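PDB 3VA9: sensor histidine kinase from Rhodopseudomonas palustris, which probably autophosphorylates a histidine with ATP to start two-component phosphorelay signalling, the part crystallised here being its four-helix-bundle sensor domain. Local coordinates for residues K19-L22 against A23-A26. Sequence-based numbering, arbitrary orientation.
Sequences KALL and AISA
Ala26 N donates to Leu22 O at 2.9 Å, one of four successive i to i+4 amide bonds by which residues 19–22 hold residues 23–26 in a single run of α-helix. The run lies near the start of helix 18–44 in the four-helix bundle of this CHASE3 sensor domain, a worked example of how the α-helix pairs each of these four N-H groups with the carbonyl one turn back while the side chains meet different neighbours. Ile24 N reaches Ala20 O at 3.0 Å and Ser25 N reaches Leu21 O at 3.1 Å. The Ala23 N to Lys19 O bond is longer, 3.3 Å, yet the straightest at its hydrogen (159°). The carbonyl oxygen of Ala26 accepts a hydrogen bond from Arg63 NH1 on helix 47–70.

Side-chain contact between these two turns is sparse by comparison. The ends of Leu21 and Ile24, three residues apart, come together only through one methyl each, CD2 of Leu21 lying 4.4 Å from CD1 of Ile24, a loose apolar touch. Both flank helix 121–142: Leu21 and Ala20 rest on Glu136, whereas Ile24 packs against Leu132 and Thr133. Ala20 also meets Val70 and Ala23 meets Leu67, so two methyl groups touch helix 47–70. Lys19, extended through all four torsions, keeps its side chain clear of residues 23–26, and Leu22 and Ser25 are also exposed.

Ile24 owes its position over the preceding turn to a chi1 of -71°, which sets CG1 beside its own backbone N and anti to its carbonyl carbon. The branch thereby leans back over the Ala20 carbonyl, with CG1 only 3.2 Å from Ala20 O and the terminal CD1 3.6 Å from the same oxygen.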
ATOM      1  N   LYS A  19     -15.362  11.883  -2.507  1.00 95.09           N
ATOM      2  CA  LYS A  19     -14.682  11.607  -1.253  1.00 92.27           C
ATOM      3  C   LYS A  19     -13.944  10.271  -1.341  1.00 89.52           C
ATOM      4  O   LYS A  19     -12.876  10.099  -0.747  1.00 91.74           O
ATOM      5  CB  LYS A  19     -15.695  11.589  -0.104  1.00 95.11           C
ATOM      6  CG  LYS A  19     -15.124  11.207   1.253  1.00 96.50           C
ATOM      7  CD  LYS A  19     -16.220  11.190   2.311  1.00101.64           C
ATOM      8  CE  LYS A  19     -15.678  10.807   3.680  1.00102.78           C
ATOM      9  NZ  LYS A  19     -16.762  10.744   4.703  1.00106.01           N
ATOM     10  N   ALA A  20     -14.514   9.332  -2.093  1.00 78.67           N
ATOM     11  CA  ALA A  20     -13.936   7.999  -2.237  1.00 70.40           C
ATOM     12  C   ALA A  20     -12.692   8.000  -3.125  1.00 63.16           C
ATOM     13  O   ALA A  20     -11.742   7.257  -2.871  1.00 57.68           O
ATOM     14  CB  ALA A  20     -14.975   7.016  -2.771  1.00 67.40           C
ATOM     15  N   LEU A  21     -12.704   8.833  -4.162  1.00 60.89           N
ATOM     16  CA  LEU A  21     -11.571   8.926  -5.081  1.00 67.02           C
ATOM     17  C   LEU A  21     -10.352   9.559  -4.413  1.00 68.14           C
ATOM     18  O   LEU A  21      -9.219   9.171  -4.684  1.00 64.66           O
ATOM     19  CB  LEU A  21     -11.955   9.704  -6.343  1.00 72.45           C
ATOM     20  CG  LEU A  21     -13.033   9.087  -7.240  1.00 77.82           C
ATOM     21  CD1 LEU A  21     -13.343  10.007  -8.418  1.00 78.62           C
ATOM     22  CD2 LEU A  21     -12.619   7.699  -7.725  1.00 71.56           C
ATOM     23  N   LEU A  22     -10.592  10.540  -3.546  1.00 73.87           N
ATOM     24  CA  LEU A  22      -9.528  11.131  -2.746  1.00 71.38           C
ATOM     25  C   LEU A  22      -8.893  10.046  -1.899  1.00 67.41           C
ATOM     26  O   LEU A  22      -7.669   9.889  -1.877  1.00 67.42           O
ATOM     27  CB  LEU A  22     -10.086  12.222  -1.832  1.00 80.40           C
ATOM     28  CG  LEU A  22     -10.521  13.530  -2.490  1.00 86.62           C
ATOM     29  CD1 LEU A  22     -11.174  14.459  -1.466  1.00 86.93           C
ATOM     30  CD2 LEU A  22      -9.332  14.203  -3.163  1.00 82.87           C
ATOM     31  N   ALA A  23      -9.743   9.293  -1.206  1.00 60.36           N
ATOM     32  CA  ALA A  23      -9.299   8.231  -0.311  1.00 56.54           C
ATOM     33  C   ALA A  23      -8.473   7.167  -1.038  1.00 45.77           C
ATOM     34  O   ALA A  23      -7.521   6.631  -0.485  1.00 43.68           O
ATOM     35  CB  ALA A  23     -10.496   7.597   0.393  1.00 62.87           C
ATOM     36  N   ILE A  24      -8.850   6.870  -2.279  1.00 45.93           N
ATOM     37  CA  ILE A  24      -8.158   5.866  -3.085  1.00 51.24           C
ATOM     38  C   ILE A  24      -6.765   6.340  -3.488  1.00 54.04           C
ATOM     39  O   ILE A  24      -5.813   5.561  -3.516  1.00 54.65           O
ATOM     40  CB  ILE A  24      -8.969   5.523  -4.351  1.00 49.86           C
ATOM     41  CG1 ILE A  24     -10.218   4.722  -3.978  1.00 50.50           C
ATOM     42  CG2 ILE A  24      -8.122   4.747  -5.344  1.00 48.41           C
ATOM     43  CD1 ILE A  24     -11.150   4.496  -5.137  1.00 57.09           C
ATOM     44  N   SER A  25      -6.658   7.626  -3.801  1.00 51.85           N
ATOM     45  CA  SER A  25      -5.391   8.226  -4.190  1.00 53.10           C
ATOM     46  C   SER A  25      -4.458   8.341  -2.991  1.00 48.57           C
ATOM     47  O   SER A  25      -3.246   8.212  -3.118  1.00 56.39           O
ATOM     48  CB  SER A  25      -5.639   9.605  -4.804  1.00 60.17           C
ATOM     49  OG  SER A  25      -4.527  10.454  -4.604  1.00 70.06           O
ATOM     50  N   ALA A  26      -5.037   8.586  -1.824  1.00 44.64           N
ATOM     51  CA  ALA A  26      -4.272   8.664  -0.593  1.00 40.75           C
ATOM     52  C   ALA A  26      -3.707   7.298  -0.197  1.00 45.80           C
ATOM     53  O   ALA A  26      -2.688   7.210   0.492  1.00 49.56           O
ATOM     54  CB  ALA A  26      -5.132   9.245   0.527  1.00 37.87           C
TER